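Local coordinates for protein proteolytically activated form of PPO4 Tyrosinase (Agaricus bisporus var. bisporus H97, PDB 4OUA) that uses a pair of copper ions to hydroxylate monophenols and oxidise the resulting o-diphenols to o-quinones, the initial step of melanin synthesis, at residues Y78-Q83 / T88-Y93. Sequence-based numbering, arbitrary orientation.
With CU1 (copper (I) ion), chain C.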
# COMPACT_ATOMS: atom_id res chain seq x y z
N TYR A 78 11.71 1.33 8.16
CA TYR A 78 11.75 2.59 7.43
C TYR A 78 10.45 3.37 7.60
O TYR A 78 10.46 4.60 7.63
CB TYR A 78 12.01 2.36 5.94
CG TYR A 78 13.46 2.41 5.52
CD1 TYR A 78 14.20 3.58 5.65
CD2 TYR A 78 14.08 1.30 4.97
CE1 TYR A 78 15.52 3.63 5.26
CE2 TYR A 78 15.40 1.34 4.58
CZ TYR A 78 16.12 2.51 4.72
OH TYR A 78 17.44 2.56 4.33
N CYS A 79 9.35 2.64 7.72
CA CYS A 79 8.02 3.24 7.73
C CYS A 79 7.86 4.26 8.85
O CYS A 79 8.32 4.05 9.97
CB CYS A 79 6.93 2.17 7.85
SG CYS A 79 6.87 1.31 9.44
N THR A 80 7.21 5.37 8.53
CA THR A 80 6.99 6.45 9.48
C THR A 80 5.59 6.34 10.07
O THR A 80 4.59 6.45 9.36
CB THR A 80 7.16 7.82 8.82
OG1 THR A 80 6.23 7.95 7.74
CG2 THR A 80 8.58 7.97 8.29
N HIS A 81 5.52 6.13 11.38
CA HIS A 81 4.24 5.94 12.06
C HIS A 81 4.15 6.84 13.29
O HIS A 81 5.15 7.07 13.97
CB HIS A 81 4.06 4.47 12.44
CG HIS A 81 4.26 3.52 11.31
ND1 HIS A 81 5.38 2.73 11.19
CD2 HIS A 81 3.49 3.24 10.23
CE1 HIS A 81 5.29 2.00 10.09
NE2 HIS A 81 4.15 2.30 9.49
N SER A 82 2.95 7.34 13.56
CA SER A 82 2.72 8.23 14.69
C SER A 82 3.42 9.58 14.51
O SER A 82 3.67 10.29 15.49
CB SER A 82 3.18 7.57 16.00
OG SER A 82 2.57 6.30 16.16
N GLN A 83 3.72 9.92 13.27
CA GLN A 83 4.40 11.18 12.97
C GLN A 83 3.82 11.85 11.73
O GLN A 83 3.08 11.23 10.96
CB GLN A 83 5.90 10.93 12.78
CG GLN A 83 6.23 9.70 11.97
CD GLN A 83 7.61 9.76 11.37
OE1 GLN A 83 8.00 10.76 10.77
NE2 GLN A 83 8.38 8.68 11.52
N THR A 88 2.88 10.98 3.54
CA THR A 88 3.79 11.20 2.42
C THR A 88 4.78 10.05 2.23
O THR A 88 5.09 9.67 1.10
CB THR A 88 4.58 12.51 2.58
OG1 THR A 88 5.30 12.50 3.82
CG2 THR A 88 3.64 13.70 2.55
N TRP A 89 5.27 9.49 3.34
CA TRP A 89 6.25 8.40 3.25
C TRP A 89 5.64 7.17 2.60
O TRP A 89 6.32 6.45 1.86
CB TRP A 89 6.79 8.04 4.64
CG TRP A 89 7.84 6.97 4.59
CD1 TRP A 89 9.19 7.16 4.54
CD2 TRP A 89 7.63 5.56 4.58
NE1 TRP A 89 9.84 5.94 4.50
CE2 TRP A 89 8.90 4.94 4.52
CE3 TRP A 89 6.49 4.74 4.61
CZ2 TRP A 89 9.06 3.56 4.49
CZ3 TRP A 89 6.66 3.37 4.58
CH2 TRP A 89 7.93 2.79 4.53
N HIS A 90 4.37 6.92 2.88
CA HIS A 90 3.69 5.74 2.35
C HIS A 90 3.25 5.96 0.90
O HIS A 90 3.12 5.00 0.14
CB HIS A 90 2.50 5.37 3.23
CG HIS A 90 2.90 4.77 4.55
ND1 HIS A 90 3.42 5.53 5.58
CD2 HIS A 90 2.86 3.50 4.99
CE1 HIS A 90 3.68 4.74 6.60
NE2 HIS A 90 3.35 3.50 6.28
N ARG A 91 3.02 7.22 0.53
CA ARG A 91 2.66 7.55 -0.84
C ARG A 91 3.77 7.13 -1.80
O ARG A 91 3.51 6.54 -2.85
CB ARG A 91 2.38 9.04 -0.99
CG ARG A 91 2.48 9.55 -2.42
CD ARG A 91 1.68 10.82 -2.62
NE ARG A 91 0.24 10.56 -2.59
CZ ARG A 91 -0.69 11.51 -2.69
NH1 ARG A 91 -0.34 12.78 -2.82
NH2 ARG A 91 -1.97 11.18 -2.66
N VAL A 92 5.00 7.45 -1.44
CA VAL A 92 6.15 7.13 -2.27
C VAL A 92 6.58 5.68 -2.05
O VAL A 92 7.30 5.10 -2.87
CB VAL A 92 7.34 8.08 -1.98
CG1 VAL A 92 7.76 7.97 -0.52
CG2 VAL A 92 8.50 7.80 -2.91
N TYR A 93 6.10 5.08 -0.96
CA TYR A 93 6.37 3.67 -0.68
C TYR A 93 5.64 2.78 -1.67
O TYR A 93 6.21 1.83 -2.21
CB TYR A 93 5.95 3.32 0.75
CG TYR A 93 6.36 1.93 1.19
CD1 TYR A 93 7.40 1.25 0.56
CD2 TYR A 93 5.70 1.28 2.23
CE1 TYR A 93 7.77 -0.02 0.96
CE2 TYR A 93 6.06 0.01 2.63
CZ TYR A 93 7.10 -0.63 1.99
OH TYR A 93 7.46 -1.90 2.39
CU CU1 C . 3.66 1.84 7.49
O HOH W 1 1.75 0.66 8.38
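H81 from the loop and H90 from helix 86-109 meet at one copper ion, each giving it NE2 at 2.1 Å. Their rings lie obliquely, planes at 60°, with H81 NE2 near the plane of the H90 ring at its edge. H56 adds the third nitrogen, and a water sits 2.4 Å from the metal. The H90 ring is held at both nitrogens, NE2 by copper and ND1 by a hydrogen bond to F86 O.

A covalent thioether joins C79 SG to H81 CE1, 1.8 Å apart. It gives the H81 ring a second link to the loop, beside its own CB, and with the copper at NE2 restricts its rotation. C79 SG, set between the backbone N and the carbonyl carbon (chi1 69°), is placed to reach H81 CE1.

Packing centres on W89. With CG anti to the backbone N (chi1 -177°), W89 turns one face of its indole to the loop: C79 CA makes a CH-pi contact 3.3 Å from the centroid of the six-membered ring, and T80 CG2 makes another over the five-membered ring. Y78 CB touches W89 CZ2 (3.5 Å), while W89 NE1 is hydrogen-bonded to E326 O. T80 O closely approaches the H90 ring edge, 3.4 Å from H90 CE1.

This is the copper A half of the type-3 dicopper centre, whose other copper is bound by H250, H254 and H282; the Cys-His thioether is a feature of fungal tyrosinases, also found in some other type-3 proteins.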